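Local coordinates for protein carbohydrate kinase, FGGY (Novosphingobium aromaticivorans, PDB 3H6E) that probably phosphorylates a carbohydrate substrate at the expense of ATP and has the two-domain actin-like fold of FGGY sugar kinases, at residues 9-13 with 425-430; 14-20 with 32-37; 334-340 with 354-360. All coordinates share one frame. Residues are numbered along the deposited sequence.

Contact 1. Residues 9-13 with 425-430; sequences IVIDL and VSFGAL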
# COMPACT_ATOMS: atom_id res chain seq x y z
N ILE A 9 2.14 -12.85 17.45
CA ILE A 9 0.92 -12.93 16.66
C ILE A 9 0.65 -11.63 15.90
O ILE A 9 0.63 -10.54 16.48
CB ILE A 9 -0.30 -13.25 17.54
CG1 ILE A 9 -0.13 -14.61 18.21
CG2 ILE A 9 -1.58 -13.20 16.71
CD1 ILE A 9 -1.12 -14.88 19.34
N VAL A 10 0.43 -11.75 14.59
CA VAL A 10 0.13 -10.60 13.77
C VAL A 10 -1.33 -10.62 13.32
O VAL A 10 -1.80 -11.62 12.78
CB VAL A 10 1.02 -10.55 12.52
CG1 VAL A 10 0.81 -9.24 11.77
CG2 VAL A 10 2.49 -10.72 12.90
N ILE A 11 -2.04 -9.53 13.56
CA ILE A 11 -3.41 -9.39 13.08
C ILE A 11 -3.45 -8.42 11.90
O ILE A 11 -3.21 -7.23 12.07
CB ILE A 11 -4.37 -8.92 14.19
CG1 ILE A 11 -3.61 -8.08 15.22
CG2 ILE A 11 -5.01 -10.10 14.88
CD1 ILE A 11 -4.34 -7.92 16.53
N ASP A 12 -3.74 -8.95 10.72
CA ASP A 12 -3.74 -8.14 9.51
C ASP A 12 -5.15 -7.98 8.96
O ASP A 12 -5.60 -8.76 8.13
CB ASP A 12 -2.84 -8.76 8.44
CG ASP A 12 -2.58 -7.81 7.28
OD1 ASP A 12 -3.39 -6.88 7.08
OD2 ASP A 12 -1.56 -7.99 6.58
N LEU A 13 -5.84 -6.95 9.44
CA LEU A 13 -7.22 -6.70 9.06
C LEU A 13 -7.28 -5.78 7.85
O LEU A 13 -7.63 -4.60 7.96
CB LEU A 13 -7.97 -6.14 10.26
CG LEU A 13 -7.71 -7.07 11.45
CD1 LEU A 13 -7.81 -6.35 12.78
CD2 LEU A 13 -8.63 -8.29 11.42
N VAL A 425 2.11 -12.07 3.43
CA VAL A 425 1.93 -10.63 3.42
C VAL A 425 2.16 -9.99 4.79
O VAL A 425 2.46 -8.79 4.88
CB VAL A 425 0.52 -10.26 2.90
CG1 VAL A 425 -0.51 -10.40 4.01
CG2 VAL A 425 0.52 -8.85 2.33
N SER A 426 2.04 -10.78 5.85
CA SER A 426 2.10 -10.25 7.22
C SER A 426 3.50 -10.28 7.87
O SER A 426 3.66 -9.84 9.01
CB SER A 426 1.10 -10.99 8.13
OG SER A 426 -0.24 -10.74 7.74
N PHE A 427 4.49 -10.80 7.15
CA PHE A 427 5.82 -10.94 7.74
C PHE A 427 6.39 -9.63 8.27
O PHE A 427 6.90 -9.58 9.39
CB PHE A 427 6.82 -11.56 6.75
CG PHE A 427 8.25 -11.44 7.20
CD1 PHE A 427 8.71 -12.16 8.29
CD2 PHE A 427 9.13 -10.58 6.55
CE1 PHE A 427 10.02 -12.04 8.72
CE2 PHE A 427 10.44 -10.46 6.98
CZ PHE A 427 10.88 -11.20 8.06
N GLY A 428 6.30 -8.58 7.46
CA GLY A 428 6.91 -7.30 7.78
C GLY A 428 6.87 -6.92 9.25
O GLY A 428 7.87 -6.49 9.81
N ALA A 429 5.71 -7.08 9.87
CA ALA A 429 5.51 -6.66 11.26
C ALA A 429 6.51 -7.28 12.24
O ALA A 429 6.90 -6.64 13.22
CB ALA A 429 4.09 -6.96 11.70
N LEU A 430 6.93 -8.51 11.99
CA LEU A 430 7.93 -9.16 12.83
C LEU A 430 9.17 -8.28 13.01
O LEU A 430 9.75 -8.22 14.09
CB LEU A 430 8.34 -10.51 12.25
CG LEU A 430 7.54 -11.74 12.68
CD1 LEU A 430 6.04 -11.53 12.52
CD2 LEU A 430 8.00 -12.96 11.89
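Strand 9-13 is the first strand of the N-terminal actin-like domain, and residues 425-430, leading from strand 415-419 towards helix 430-433, lie over one of its faces. Strand alternation decides which residues meet them. Ile9 points its CA-to-CB bond away. Val10 points toward the loop and supplies most of the apolar contact: its CG2 lies 3.7 Å from Leu430 CD1 and its CG1 4.0 Å from Ala429 CB, with Ser426 CB also 4.0 Å from CG1. Ile11 again turns away. Asp12 returns to the shared side, where its OD2 accepts a weak hydrogen bond from Ser426 OG (3.3 Å) and touches Val425 CG1 at 3.7 Å. The contact is made almost wholly by side chains; the nearest CA atoms, of Asp12 and Ser426, are 6.6 Å apart. OD1 of Asp12 comes close to the like-charged Asp233. The strand leads into what is probably, as in other actin-like kinases, a phosphate-binding hairpin. Here the C-terminal family region meets the N-terminal sheet: strand 9-13 runs between strands 17-23 and 71-76, Ile9, Ile11 and Leu13 pack on helix 50-63 across the sheet, and on the loop side Ala429 reaches Val73 while Leu430 rests on Trp23.

Contact 2. Residues 14-20 with 32-37; sequences GKTLSKV and RQVRPS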
# COMPACT_ATOMS: atom_id res chain seq x y z
N GLY A 14 -6.94 -6.33 6.69
CA GLY A 14 -6.92 -5.57 5.45
C GLY A 14 -8.32 -5.29 4.93
O GLY A 14 -9.31 -5.52 5.62
N LYS A 15 -8.39 -4.81 3.70
CA LYS A 15 -9.66 -4.39 3.13
C LYS A 15 -10.50 -5.56 2.61
O LYS A 15 -11.71 -5.60 2.80
CB LYS A 15 -9.46 -3.34 2.04
CG LYS A 15 -10.73 -2.60 1.66
CD LYS A 15 -11.54 -2.24 2.90
CE LYS A 15 -12.63 -1.23 2.58
NZ LYS A 15 -13.49 -1.66 1.44
N THR A 16 -9.85 -6.51 1.95
CA THR A 16 -10.56 -7.65 1.39
C THR A 16 -10.32 -8.94 2.19
O THR A 16 -11.16 -9.83 2.21
CB THR A 16 -10.21 -7.89 -0.10
OG1 THR A 16 -8.87 -8.40 -0.21
CG2 THR A 16 -10.31 -6.58 -0.88
N LEU A 17 -9.17 -9.02 2.85
CA LEU A 17 -8.84 -10.21 3.64
C LEU A 17 -8.32 -9.84 5.02
O LEU A 17 -7.46 -8.98 5.17
CB LEU A 17 -7.82 -11.08 2.92
CG LEU A 17 -8.30 -11.85 1.68
CD1 LEU A 17 -7.17 -12.66 1.07
CD2 LEU A 17 -9.48 -12.75 2.04
N SER A 18 -8.87 -10.51 6.04
CA SER A 18 -8.35 -10.39 7.40
C SER A 18 -7.61 -11.67 7.79
O SER A 18 -8.17 -12.77 7.72
CB SER A 18 -9.48 -10.08 8.39
OG SER A 18 -10.57 -10.97 8.23
N LYS A 19 -6.36 -11.52 8.18
CA LYS A 19 -5.50 -12.66 8.47
C LYS A 19 -4.91 -12.58 9.87
O LYS A 19 -4.34 -11.56 10.25
CB LYS A 19 -4.36 -12.74 7.45
CG LYS A 19 -4.77 -12.35 6.03
CD LYS A 19 -3.64 -12.62 5.04
CE LYS A 19 -4.13 -12.53 3.60
NZ LYS A 19 -3.10 -13.00 2.62
N VAL A 20 -5.04 -13.66 10.63
CA VAL A 20 -4.35 -13.78 11.90
C VAL A 20 -3.27 -14.85 11.77
O VAL A 20 -3.51 -15.93 11.23
CB VAL A 20 -5.31 -14.14 13.04
CG1 VAL A 20 -4.56 -14.21 14.36
CG2 VAL A 20 -6.44 -13.13 13.12
N ARG A 32 -1.84 -19.85 10.15
CA ARG A 32 -2.52 -18.70 9.59
C ARG A 32 -4.02 -18.97 9.48
O ARG A 32 -4.44 -20.05 9.06
CB ARG A 32 -1.94 -18.35 8.21
CG ARG A 32 -2.67 -17.24 7.47
CD ARG A 32 -1.80 -16.68 6.35
NE ARG A 32 -2.58 -16.16 5.24
CZ ARG A 32 -2.87 -16.87 4.15
NH1 ARG A 32 -2.46 -18.12 4.05
NH2 ARG A 32 -3.59 -16.33 3.18
N GLN A 33 -4.81 -17.98 9.88
CA GLN A 33 -6.26 -18.08 9.78
C GLN A 33 -6.79 -16.88 9.01
O GLN A 33 -6.51 -15.73 9.37
CB GLN A 33 -6.88 -18.13 11.18
CG GLN A 33 -6.63 -19.44 11.92
CD GLN A 33 -7.56 -20.55 11.47
OE1 GLN A 33 -8.79 -20.41 11.54
NE2 GLN A 33 -6.99 -21.66 11.01
N VAL A 34 -7.55 -17.14 7.95
CA VAL A 34 -8.05 -16.07 7.10
C VAL A 34 -9.58 -16.04 7.06
O VAL A 34 -10.24 -16.91 7.64
CB VAL A 34 -7.51 -16.18 5.67
CG1 VAL A 34 -6.03 -16.55 5.71
CG2 VAL A 34 -8.30 -17.20 4.88
N ARG A 35 -10.12 -15.05 6.37
CA ARG A 35 -11.55 -14.80 6.37
C ARG A 35 -11.85 -13.51 5.61
O ARG A 35 -11.42 -12.43 6.02
CB ARG A 35 -12.05 -14.66 7.80
CG ARG A 35 -13.45 -14.13 7.94
CD ARG A 35 -13.57 -13.29 9.19
NE ARG A 35 -14.91 -13.37 9.77
CZ ARG A 35 -15.44 -12.44 10.56
NH1 ARG A 35 -14.74 -11.34 10.85
NH2 ARG A 35 -16.66 -12.59 11.04
N PRO A 36 -12.60 -13.61 4.50
CA PRO A 36 -12.94 -12.42 3.72
C PRO A 36 -13.63 -11.39 4.60
O PRO A 36 -14.29 -11.76 5.58
CB PRO A 36 -13.91 -12.95 2.67
CG PRO A 36 -13.61 -14.41 2.56
CD PRO A 36 -13.21 -14.84 3.95
N SER A 37 -13.49 -10.11 4.26
CA SER A 37 -14.11 -9.04 5.03
C SER A 37 -15.40 -8.59 4.36
O SER A 37 -15.37 -7.91 3.34
CB SER A 37 -13.15 -7.85 5.15
OG SER A 37 -11.81 -8.29 5.28
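Strands 17-23 and 29-36 form a β-hairpin, and the residues 14-20 and 32-37 are the part of it farther from its turn. The strand axes come within 4.7 Å and run antiparallel at 161°. The shortest backbone hydrogen bonds are at Val20 and Gln33, a hydrogen-bonded pair in which Val20 N donates to Gln33 O and Gln33 N to Val20 O, each at 2.8 Å. Lys19, non-hydrogen-bonded here, pairs its backbone with Asp12 of strand 9-13 instead. Arg35 O is served twice by one residue: Ser18 N reaches it at 3.2 Å and Ser18 OG, its p rotamer bringing the hydroxyl back over the partner strand, at 2.8 Å. Past Pro36, which has no amide hydrogen to give, Ser37 N donates to Thr16 O at 3.1 Å. CA-H...O contacts accompany these bonds, among them Val34 CA to Ser18 O and Lys19 CA to Gln33 O, both 3.4 Å. On the face bearing Leu17, Lys19, Val34 and Pro36, Leu17 CD2 lies 4.5 Å from Pro36 CB, while Lys19 NZ and Arg32 NH2 stand 3.4 Å apart as two donors of like charge. Arg32 NE has a long, weak ion pair with Asp424. Other charges find firmer partners: Arg35 NH2 forms a salt bridge with Asp52, and Lys15 NZ one with Asp95, its side chain also making a cation-pi contact with Tyr96. Within the sheet, strand 29-36 is the outermost strand and strand 17-23 lies between it and strand 9-13; Val20 and Arg35 on the opposite face pack against Trp56 of helix 50-63.

Contact 3. Residues 334-340 with 354-360; sequences HGRMILP and FAWINRP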
# COMPACT_ATOMS: atom_id res chain seq x y z
N HIS A 334 10.67 -4.33 -35.06
CA HIS A 334 9.63 -3.86 -35.96
C HIS A 334 8.94 -2.61 -35.42
O HIS A 334 8.02 -2.08 -36.04
CB HIS A 334 8.60 -4.95 -36.25
CG HIS A 334 9.04 -5.93 -37.30
ND1 HIS A 334 9.24 -7.26 -37.03
CD2 HIS A 334 9.32 -5.77 -38.61
CE1 HIS A 334 9.62 -7.88 -38.13
NE2 HIS A 334 9.68 -7.00 -39.11
N GLY A 335 9.39 -2.15 -34.26
CA GLY A 335 8.82 -0.97 -33.64
C GLY A 335 7.37 -1.16 -33.25
O GLY A 335 6.59 -0.20 -33.21
N ARG A 336 6.99 -2.40 -32.96
CA ARG A 336 5.64 -2.71 -32.51
C ARG A 336 5.46 -2.24 -31.07
O ARG A 336 6.07 -2.79 -30.16
CB ARG A 336 5.37 -4.21 -32.59
CG ARG A 336 5.63 -4.85 -33.95
CD ARG A 336 4.96 -6.21 -34.03
NE ARG A 336 5.57 -7.08 -35.03
CZ ARG A 336 5.34 -6.99 -36.33
NH1 ARG A 336 4.51 -6.06 -36.79
NH2 ARG A 336 5.94 -7.82 -37.18
N MSE A 337 4.61 -1.24 -30.86
CA MSE A 337 4.47 -0.68 -29.52
C MSE A 337 3.10 -0.07 -29.19
O MSE A 337 2.23 0.07 -30.06
CB MSE A 337 5.57 0.33 -29.27
CG MSE A 337 5.43 1.59 -30.10
SE MSE A 337 7.03 2.69 -29.99
CE MSE A 337 6.21 4.40 -30.41
N ILE A 338 2.94 0.31 -27.92
CA ILE A 338 1.68 0.83 -27.38
C ILE A 338 1.89 2.21 -26.77
O ILE A 338 2.81 2.41 -25.99
CB ILE A 338 1.16 -0.08 -26.25
CG1 ILE A 338 1.04 -1.53 -26.73
CG2 ILE A 338 -0.16 0.44 -25.70
CD1 ILE A 338 0.94 -2.54 -25.60
N LEU A 339 1.02 3.15 -27.11
CA LEU A 339 1.08 4.49 -26.53
C LEU A 339 0.05 4.67 -25.41
O LEU A 339 -1.08 4.22 -25.52
CB LEU A 339 0.89 5.55 -27.61
CG LEU A 339 1.75 5.39 -28.87
CD1 LEU A 339 1.58 6.60 -29.77
CD2 LEU A 339 3.21 5.18 -28.52
N PRO A 340 0.46 5.33 -24.31
CA PRO A 340 -0.39 5.65 -23.16
C PRO A 340 -1.49 6.64 -23.55
O PRO A 340 -1.27 7.43 -24.46
CB PRO A 340 0.57 6.33 -22.18
CG PRO A 340 1.94 5.91 -22.61
CD PRO A 340 1.85 5.77 -24.10
N PHE A 354 -4.25 6.86 -26.29
CA PHE A 354 -3.86 5.49 -26.57
C PHE A 354 -3.76 5.22 -28.07
O PHE A 354 -4.46 5.84 -28.87
CB PHE A 354 -4.87 4.53 -25.93
CG PHE A 354 -4.78 3.12 -26.45
CD1 PHE A 354 -3.70 2.32 -26.11
CD2 PHE A 354 -5.77 2.60 -27.26
CE1 PHE A 354 -3.60 1.03 -26.59
CE2 PHE A 354 -5.68 1.30 -27.73
CZ PHE A 354 -4.60 0.51 -27.40
N ALA A 355 -2.88 4.29 -28.44
CA ALA A 355 -2.74 3.87 -29.83
C ALA A 355 -1.69 2.78 -30.00
O ALA A 355 -0.68 2.76 -29.30
CB ALA A 355 -2.40 5.06 -30.72
N TRP A 356 -1.93 1.87 -30.94
CA TRP A 356 -0.94 0.88 -31.32
C TRP A 356 -0.05 1.45 -32.43
O TRP A 356 -0.37 2.48 -33.03
CB TRP A 356 -1.61 -0.39 -31.84
CG TRP A 356 -1.86 -1.43 -30.80
CD1 TRP A 356 -3.07 -1.77 -30.25
CD2 TRP A 356 -0.89 -2.30 -30.19
NE1 TRP A 356 -2.91 -2.78 -29.34
CE2 TRP A 356 -1.58 -3.12 -29.28
CE3 TRP A 356 0.49 -2.45 -30.33
CZ2 TRP A 356 -0.93 -4.08 -28.51
CZ3 TRP A 356 1.13 -3.40 -29.57
CH2 TRP A 356 0.42 -4.21 -28.67
N ILE A 357 1.06 0.77 -32.68
CA ILE A 357 1.91 1.09 -33.82
C ILE A 357 2.54 -0.20 -34.31
O ILE A 357 3.30 -0.85 -33.59
CB ILE A 357 3.00 2.11 -33.45
CG1 ILE A 357 2.39 3.50 -33.32
CG2 ILE A 357 4.09 2.11 -34.50
CD1 ILE A 357 3.35 4.54 -32.81
N ASN A 358 2.22 -0.57 -35.54
CA ASN A 358 2.57 -1.89 -36.04
C ASN A 358 2.08 -2.93 -35.04
O ASN A 358 2.86 -3.65 -34.42
CB ASN A 358 4.08 -2.00 -36.24
CG ASN A 358 4.64 -0.88 -37.09
OD1 ASN A 358 3.90 -0.16 -37.77
ND2 ASN A 358 5.96 -0.71 -37.06
N ARG A 359 0.76 -2.96 -34.87
CA ARG A 359 0.13 -3.90 -33.95
C ARG A 359 0.44 -5.33 -34.37
O ARG A 359 0.21 -5.72 -35.51
CB ARG A 359 -1.38 -3.65 -33.90
CG ARG A 359 -2.22 -4.86 -33.51
CD ARG A 359 -3.32 -4.44 -32.54
NE ARG A 359 -4.59 -5.11 -32.78
CZ ARG A 359 -5.74 -4.47 -32.99
NH1 ARG A 359 -5.77 -3.14 -32.99
NH2 ARG A 359 -6.86 -5.15 -33.20
N PRO A 360 0.99 -6.12 -33.43
CA PRO A 360 1.26 -7.53 -33.73
C PRO A 360 -0.08 -8.24 -33.87
O PRO A 360 -1.05 -7.84 -33.24
CB PRO A 360 1.99 -8.03 -32.48
CG PRO A 360 2.34 -6.80 -31.69
CD PRO A 360 1.31 -5.78 -32.04
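A two-stranded antiparallel sheet pairs strand 337-339 with strand 355-357, their axes 4.8 Å apart at closest. Ile338 is the main bump on one face: its CG1 sits over the six-membered ring of Trp356, 3.4 Å from the centroid, in a CH-pi contact, while its CG2 meets the edge of the Phe354 ring at CE1 (3.6 Å). The isoleucine thus fills the hollow between the two aromatic rings. On the other face, Ile357 CD1 touches both Met337 CE (3.7 Å; a selenomethionine) and Leu339 CD1 (4.1 Å), and Ala355, with its short side chain, leaves CB 4.4 Å from Leu339 CD1. Beyond the strands, Arg336 lays its chain along the turning backbone, CD against Pro360 CG at 3.6 Å and CG against Asn358 O at 3.1 Å. Backbone bonds hold the register, the firmest from Leu339 N to Ala355 O (2.8 Å). Helix 457-468 packs on Met337 and Ile357, and helix 363-384 on Ile338 and Trp356, so the small sheet is wedged between these helices. The preceding helix ends in a Schellman motif at Gly335, and just before it Asn358 ND2 donates to His334 O at 2.7 Å.

Overall arrangement
From the N terminus, the chain lays down strand 9-13 and at once turns into residues 14-20; contact 2 closes the first and smallest loop when strand 29-36 folds back. Contact 3 comes much later in series, closing a short loop without helix or strand in the C-terminal half. Contact 1 closes last, bringing residues 425-430 back to the first strand, so its long loop encloses both others and ties the C-terminal family region to the N-terminal sheet. Contacts 1 and 2 touch, for Lys19 O probably accepts a hydrogen bond from Asp12 N (2.7 Å). Contact 3 lies apart, its centre about 42 Å from that of contact 1, across the chain's centre.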